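Local coordinates for protein UL16 (Human herpesvirus 5 strain ad169, PDB 2WY3) that helps the virus escape natural killer cells by sequestering stress ligands such as MICB, ULBP1 and ULBP2 inside the infected cell, away from the KLRK1 receptor, at residues B[2-8]-B[44-49]; B[26-32]-B[126-132]. One frame throughout, in Å; residues are numbered along the deposited sequence. Where two conformers were deposited one is given.

Contact 1 of 2, residues B[2-8]-B[44-49]; sequences DLGSKSS and TEDEII. With NAG (2-acetamido-2-deoxy-beta-D-glucopyranose), chain K.
Ile48 overlaps Leu3, its CG2 lying 3.9 Å from Leu3 CD1, where residues 2-8 meet the loop that leads into strand 49-55. Strand 2-3 itself pairs with strand 10-13. Gly4 and Ile48 form a single antiparallel bridge, a hydrogen-bonded pair with CA atoms 4.8 Å apart: Gly4 N to Ile48 O is 3.0 Å and Ile48 N to Gly4 O 2.9 Å. Gly4, at phi 99° and psi -162°, turns the chain through a corner where a CB would be jammed against the preceding carbonyl.

Beyond the bridge, Thr44 to Glu47 makes a type I turn (Glu47 N to Thr44 O 3.0 Å). From it Asp46, chi1 76° (p), presents its carboxylate to Ser5 and Ser7: OD1 accepts from Ser5 OG at 2.7 Å, OD2 from Ser7 N at 2.8 Å. Ser5 (chi1 t) forms an ST motif, its OG accepting from Ser8 N at 3.1 Å. One water joins Lys6 N (3.0 Å) to Asp46 O (2.8 Å). Glu47 turns to Arg116 in a salt bridge, while Glu45 OE1 accepts from N2 of a glycan NAG at 2.8 Å. Past the lone bridge, side-chain polarity thus replaces sheet pairing.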
loop_
_atom_site.group_PDB
_atom_site.type_symbol
_atom_site.label_atom_id
_atom_site.label_comp_id
_atom_site.label_asym_id
_atom_site.label_seq_id
_atom_site.Cartn_x
_atom_site.Cartn_y
_atom_site.Cartn_z
ATOM N N ASP B 2 -26.856 3.256 5.404
ATOM C CA ASP B 2 -26.289 3.895 6.586
ATOM C C ASP B 2 -24.789 3.667 6.647
ATOM O O ASP B 2 -24.281 2.641 6.176
ATOM C CB ASP B 2 -26.940 3.362 7.867
ATOM C CG ASP B 2 -28.355 3.894 8.079
ATOM O OD1 ASP B 2 -28.681 4.981 7.556
ATOM O OD2 ASP B 2 -29.140 3.224 8.783
ATOM N N LEU B 3 -24.089 4.647 7.211
ATOM C CA LEU B 3 -22.665 4.556 7.489
ATOM C C LEU B 3 -22.480 4.805 8.983
ATOM O O LEU B 3 -23.406 5.265 9.658
ATOM C CB LEU B 3 -21.906 5.639 6.716
ATOM C CG LEU B 3 -21.829 5.624 5.189
ATOM C CD1 LEU B 3 -20.958 4.480 4.715
ATOM C CD2 LEU B 3 -23.210 5.559 4.542
ATOM N N GLY B 4 -21.289 4.518 9.499
ATOM C CA GLY B 4 -20.960 4.885 10.861
ATOM C C GLY B 4 -21.097 3.745 11.861
ATOM O O GLY B 4 -21.127 2.575 11.488
ATOM N N SER B 5 -21.172 4.097 13.141
ATOM C CA SER B 5 -21.126 3.103 14.208
ATOM C C SER B 5 -22.315 3.214 15.154
ATOM O O SER B 5 -22.534 4.263 15.749
ATOM C CB SER B 5 -19.820 3.246 14.995
ATOM O OG SER B 5 -19.921 2.633 16.268
ATOM N N LYS B 6 -23.087 2.137 15.282
ATOM C CA LYS B 6 -24.205 2.143 16.226
ATOM C C LYS B 6 -23.723 2.205 17.677
ATOM O O LYS B 6 -24.342 2.856 18.512
ATOM C CB LYS B 6 -25.107 0.929 16.025
ATOM C CG LYS B 6 -25.894 0.950 14.718
ATOM C CD LYS B 6 -26.774 -0.280 14.580
ATOM C CE LYS B 6 -27.691 -0.163 13.370
ATOM N NZ LYS B 6 -28.510 1.082 13.434
ATOM N N SER B 7 -22.617 1.531 17.979
ATOM C CA SER B 7 -22.139 1.492 19.359
ATOM C C SER B 7 -21.640 2.860 19.820
ATOM O O SER B 7 -21.712 3.186 20.999
ATOM C CB SER B 7 -21.059 0.417 19.543
ATOM O OG SER B 7 -19.878 0.742 18.827
ATOM N N SER B 8 -21.151 3.663 18.879
ATOM C CA SER B 8 -20.639 4.999 19.189
ATOM C C SER B 8 -21.717 6.065 19.007
ATOM O O SER B 8 -21.440 7.267 19.090
ATOM C CB SER B 8 -19.451 5.340 18.283
ATOM O OG SER B 8 -18.441 4.343 18.333
ATOM N N THR B 44 -13.877 1.152 14.723
ATOM C CA THR B 44 -14.443 0.171 15.651
ATOM C C THR B 44 -15.018 -1.021 14.904
ATOM O O THR B 44 -15.278 -0.942 13.711
ATOM C CB THR B 44 -15.541 0.768 16.555
ATOM O OG1 THR B 44 -16.617 1.251 15.745
ATOM C CG2 THR B 44 -14.984 1.912 17.386
ATOM N N GLU B 45 -15.237 -2.122 15.622
ATOM C CA GLU B 45 -15.714 -3.352 15.000
ATOM C C GLU B 45 -16.986 -3.164 14.186
ATOM O O GLU B 45 -17.126 -3.741 13.113
ATOM C CB GLU B 45 -15.940 -4.441 16.057
ATOM C CG GLU B 45 -14.696 -5.207 16.440
ATOM C CD GLU B 45 -15.011 -6.378 17.352
ATOM O OE1 GLU B 45 -16.030 -7.061 17.109
ATOM O OE2 GLU B 45 -14.242 -6.612 18.307
ATOM N N ASP B 46 -17.919 -2.362 14.692
ATOM C CA ASP B 46 -19.205 -2.219 14.017
ATOM C C ASP B 46 -19.254 -1.041 13.046
ATOM O O ASP B 46 -20.273 -0.802 12.414
ATOM C CB ASP B 46 -20.348 -2.133 15.038
ATOM C CG ASP B 46 -20.427 -0.775 15.730
ATOM O OD1 ASP B 46 -19.522 0.071 15.544
ATOM O OD2 ASP B 46 -21.409 -0.552 16.467
ATOM N N GLU B 47 -18.145 -0.319 12.906
ATOM C CA GLU B 47 -18.164 0.886 12.083
ATOM C C GLU B 47 -18.184 0.591 10.586
ATOM O O GLU B 47 -17.317 -0.120 10.060
ATOM C CB GLU B 47 -16.990 1.812 12.411
ATOM C CG GLU B 47 -17.119 3.173 11.711
ATOM C CD GLU B 47 -15.996 4.131 12.064
ATOM O OE1 GLU B 47 -15.114 3.740 12.853
ATOM O OE2 GLU B 47 -15.998 5.271 11.542
ATOM N N ILE B 48 -19.170 1.160 9.905
ATOM C CA ILE B 48 -19.258 1.075 8.462
ATOM C C ILE B 48 -18.570 2.269 7.830
ATOM O O ILE B 48 -18.938 3.427 8.090
ATOM C CB ILE B 48 -20.726 1.013 7.992
ATOM C CG1 ILE B 48 -21.408 -0.205 8.619
ATOM C CG2 ILE B 48 -20.785 0.985 6.478
ATOM C CD1 ILE B 48 -22.922 -0.218 8.469
ATOM N N ILE B 49 -17.548 1.980 7.027
ATOM C CA ILE B 49 -16.843 2.996 6.255
ATOM C C ILE B 49 -16.887 2.583 4.777
ATOM O O ILE B 49 -17.333 1.483 4.451
ATOM C CB ILE B 49 -15.393 3.158 6.751
ATOM C CG1 ILE B 49 -14.656 1.807 6.762
ATOM C CG2 ILE B 49 -15.394 3.748 8.159
ATOM C CD1 ILE B 49 -13.172 1.942 7.090
HETATM C C1 NAG K . -16.388 -9.073 13.825
HETATM C C2 NAG K . -17.588 -9.354 14.734
HETATM C C3 NAG K . -17.256 -10.432 15.754
HETATM C C4 NAG K . -16.781 -11.669 15.016
HETATM C C5 NAG K . -15.582 -11.318 14.142
HETATM C C6 NAG K . -15.132 -12.535 13.345
HETATM C C7 NAG K . -19.224 -7.615 15.155
HETATM C C8 NAG K . -19.665 -6.498 16.051
HETATM N N2 NAG K . -18.032 -8.149 15.411
HETATM O O3 NAG K . -18.390 -10.749 16.529
HETATM O O4 NAG K . -16.425 -12.662 15.951
HETATM O O5 NAG K . -15.880 -10.263 13.246
HETATM O O6 NAG K . -13.880 -12.264 12.757
HETATM O O7 NAG K . -19.946 -7.997 14.235
HETATM O O HOH W 1 -22.821 0.191 13.077
HETATM O O HOH W 2 -18.032 -1.703 17.617
HETATM O O HOH W 3 -16.487 4.216 15.472
#

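Contact 2 of 2, residues B[26-32]-B[126-132]; sequences ETWTLHG and ERLYVRL
A parallel edge pairing in the mixed sheet of this immunoglobulin-like ectodomain, predicted to be extracellular, sets strand 27-31 in register with strand 126-131, from Thr27-Arg127 to His31-Arg131, the short axes 4.6 Å apart at -23°. Both strands are extended, until Gly32 (phi 89°, psi 5°). Trp28 and Glu126 bury the most surface. Trp28 (chi1 59°, p; chi2 -56°) leans across to the neighbouring strand, where NE1 donates to Glu126 OE2 at 2.9 Å, Glu126 being nearly extended (chi1 and chi2 t). Leu128 (chi1 t, chi2 p) places CD1 3.7 Å from the centroid of the Trp28 six-membered ring, a CH-pi contact. Glu126, Leu128 and Val130 pack on strand 34-41, while the MICB chain reaches Trp28 and Leu30.

The ladder runs Arg127 N to Glu26 O 2.9 Å, Trp28 N to Arg127 O 3.1 Å, Tyr129 N to Trp28 O and Leu30 N to Tyr129 O both 2.8 Å, Arg131 N to Leu30 O 3.0 Å and, last, Gly32 N to Arg131 O 2.9 Å.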
loop_
_atom_site.group_PDB
_atom_site.type_symbol
_atom_site.label_atom_id
_atom_site.label_comp_id
_atom_site.label_asym_id
_atom_site.label_seq_id
_atom_site.Cartn_x
_atom_site.Cartn_y
_atom_site.Cartn_z
ATOM N N GLU B 26 -8.632 16.023 2.401
ATOM C CA GLU B 26 -7.504 16.115 1.476
ATOM C C GLU B 26 -8.109 15.828 0.101
ATOM O O GLU B 26 -9.019 15.017 -0.008
ATOM C CB GLU B 26 -6.461 15.049 1.798
ATOM C CG GLU B 26 -5.325 14.978 0.802
ATOM C CD GLU B 26 -4.208 14.050 1.243
ATOM O OE1 GLU B 26 -4.297 13.465 2.348
ATOM O OE2 GLU B 26 -3.231 13.913 0.478
ATOM N N THR B 27 -7.578 16.456 -0.947
ATOM C CA THR B 27 -8.156 16.296 -2.286
ATOM C C THR B 27 -7.096 16.481 -3.377
ATOM O O THR B 27 -6.300 17.424 -3.325
ATOM C CB THR B 27 -9.338 17.269 -2.479
ATOM O OG1 THR B 27 -9.938 17.077 -3.766
ATOM C CG2 THR B 27 -8.872 18.712 -2.326
ATOM N N TRP B 28 -7.071 15.568 -4.346
ATOM C CA TRP B 28 -6.052 15.578 -5.390
ATOM C C TRP B 28 -6.543 14.854 -6.623
ATOM O O TRP B 28 -7.646 14.296 -6.615
ATOM C CB TRP B 28 -4.747 14.972 -4.877
ATOM C CG TRP B 28 -4.870 13.564 -4.410
ATOM C CD1 TRP B 28 -5.725 13.080 -3.456
ATOM C CD2 TRP B 28 -4.102 12.453 -4.862
ATOM N NE1 TRP B 28 -5.533 11.727 -3.292
ATOM C CE2 TRP B 28 -4.537 11.319 -4.142
ATOM C CE3 TRP B 28 -3.076 12.305 -5.797
ATOM C CZ2 TRP B 28 -3.995 10.055 -4.344
ATOM C CZ3 TRP B 28 -2.535 11.048 -5.991
ATOM C CH2 TRP B 28 -2.995 9.941 -5.268
ATOM N N THR B 29 -5.744 14.910 -7.692
ATOM C CA THR B 29 -6.144 14.402 -9.008
ATOM C C THR B 29 -5.018 13.522 -9.543
ATOM O O THR B 29 -3.833 13.864 -9.397
ATOM C CB THR B 29 -6.391 15.567 -10.023
ATOM O OG1 THR B 29 -7.442 16.414 -9.553
ATOM C CG2 THR B 29 -6.763 15.032 -11.413
ATOM N N LEU B 30 -5.382 12.375 -10.121
ATOM C CA LEU B 30 -4.423 11.526 -10.834
ATOM C C LEU B 30 -4.825 11.443 -12.296
ATOM O O LEU B 30 -6.001 11.310 -12.596
ATOM C CB LEU B 30 -4.443 10.102 -10.272
ATOM C CG LEU B 30 -3.675 9.937 -8.969
ATOM C CD1 LEU B 30 -3.939 8.558 -8.376
ATOM C CD2 LEU B 30 -2.181 10.141 -9.244
ATOM N N HIS B 31 -3.841 11.484 -13.192
ATOM C CA HIS B 31 -4.080 11.287 -14.613
ATOM C C HIS B 31 -3.487 9.955 -15.043
ATOM O O HIS B 31 -2.276 9.767 -14.957
ATOM C CB HIS B 31 -3.439 12.417 -15.425
ATOM C CG HIS B 31 -4.070 13.752 -15.198
ATOM N ND1 HIS B 31 -5.126 14.213 -15.955
ATOM C CD2 HIS B 31 -3.801 14.723 -14.296
ATOM C CE1 HIS B 31 -5.478 15.414 -15.530
ATOM N NE2 HIS B 31 -4.688 15.747 -14.526
ATOM N N GLY B 32 -4.336 9.029 -15.482
ATOM C CA GLY B 32 -3.866 7.758 -16.019
ATOM C C GLY B 32 -3.706 6.683 -14.957
ATOM O O GLY B 32 -3.225 5.586 -15.231
ATOM N N GLU B 126 -10.887 11.830 2.337
ATOM C CA GLU B 126 -10.024 12.030 1.170
ATOM C C GLU B 126 -10.830 11.928 -0.102
ATOM O O GLU B 126 -11.706 11.074 -0.224
ATOM C CB GLU B 126 -8.898 10.987 1.147
ATOM C CG GLU B 126 -7.931 11.169 -0.012
ATOM C CD GLU B 126 -6.700 10.261 0.071
ATOM O OE1 GLU B 126 -6.378 9.729 1.165
ATOM O OE2 GLU B 126 -6.051 10.081 -0.979
ATOM N N ARG B 127 -10.530 12.805 -1.050
ATOM C CA ARG B 127 -11.208 12.807 -2.339
ATOM C C ARG B 127 -10.157 12.690 -3.427
ATOM O O ARG B 127 -9.164 13.423 -3.425
ATOM C CB ARG B 127 -12.006 14.102 -2.518
ATOM C CG ARG B 127 -12.457 14.372 -3.972
ATOM C CD ARG B 127 -13.352 15.604 -4.002
ATOM N NE ARG B 127 -14.648 15.339 -3.375
ATOM C CZ ARG B 127 -15.521 16.277 -3.024
ATOM N NH1 ARG B 127 -15.235 17.566 -3.200
ATOM N NH2 ARG B 127 -16.678 15.924 -2.482
ATOM N N LEU B 128 -10.360 11.748 -4.346
ATOM C CA LEU B 128 -9.436 11.580 -5.459
ATOM C C LEU B 128 -10.202 11.744 -6.761
ATOM O O LEU B 128 -11.203 11.062 -6.983
ATOM C CB LEU B 128 -8.797 10.187 -5.420
ATOM C CG LEU B 128 -8.067 9.805 -6.706
ATOM C CD1 LEU B 128 -6.790 10.663 -6.848
ATOM C CD2 LEU B 128 -7.756 8.299 -6.728
ATOM N N TYR B 129 -9.743 12.666 -7.605
ATOM C CA TYR B 129 -10.258 12.756 -8.965
ATOM C C TYR B 129 -9.372 11.920 -9.883
ATOM O O TYR B 129 -8.146 11.986 -9.796
ATOM C CB TYR B 129 -10.244 14.204 -9.439
ATOM C CG TYR B 129 -11.332 15.065 -8.833
ATOM C CD1 TYR B 129 -12.626 15.040 -9.343
ATOM C CD2 TYR B 129 -11.052 15.926 -7.776
ATOM C CE1 TYR B 129 -13.619 15.851 -8.809
ATOM C CE2 TYR B 129 -12.053 16.747 -7.224
ATOM C CZ TYR B 129 -13.328 16.692 -7.753
ATOM O OH TYR B 129 -14.329 17.477 -7.229
ATOM N N VAL B 130 -10.006 11.150 -10.765
ATOM C CA VAL B 130 -9.306 10.285 -11.719
ATOM C C VAL B 130 -9.646 10.725 -13.137
ATOM O O VAL B 130 -10.821 10.892 -13.474
ATOM C CB VAL B 130 -9.722 8.824 -11.526
ATOM C CG1 VAL B 130 -9.184 7.947 -12.658
ATOM C CG2 VAL B 130 -9.262 8.326 -10.136
ATOM N N ARG B 131 -8.613 10.927 -13.951
ATOM C CA ARG B 131 -8.780 11.384 -15.328
ATOM C C ARG B 131 -7.989 10.466 -16.241
ATOM O O ARG B 131 -7.081 9.798 -15.790
ATOM C CB ARG B 131 -8.264 12.813 -15.459
ATOM C CG ARG B 131 -9.049 13.801 -14.606
ATOM C CD ARG B 131 -10.462 13.945 -15.188
ATOM N NE ARG B 131 -11.228 14.991 -14.502
ATOM C CZ ARG B 131 -12.118 14.770 -13.540
ATOM N NH1 ARG B 131 -12.373 13.526 -13.115
ATOM N NH2 ARG B 131 -12.749 15.800 -12.985
ATOM N N LEU B 132 -8.344 10.425 -17.522
ATOM C CA LEU B 132 -7.565 9.651 -18.475
ATOM C C LEU B 132 -6.188 10.284 -18.618
ATOM O O LEU B 132 -5.998 11.454 -18.280
ATOM C CB LEU B 132 -8.270 9.617 -19.832
ATOM C CG LEU B 132 -9.676 9.012 -19.872
ATOM C CD1 LEU B 132 -10.227 9.067 -21.295
ATOM C CD2 LEU B 132 -9.656 7.580 -19.368
#

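How the contacts relate
One beta domain here pairs distant pieces of chain by different means. The contacts lie on opposite sides of its centre, about 27 Å between centres, and their segments alternate along the sequence. Contact 2 is regular sheet along an outermost strand: Leu30, Leu128 and Val130 on one face are buried, Thr27 and His31 on the other exposed, with Trp28 and Leu30 reached by MICB. Contact 1 buries Leu3, Gly4, Ser5 and Glu47 but exposes Lys6 to Ser8; it relies on a lone bridge, a turn, waters and side-chain bonds to hydroxyl and backbone, and touches no other protein chain. Strand 110-118, between 49-55 and 121-131, links them: its Arg116 and Asp113 pair with Glu47 and Arg127.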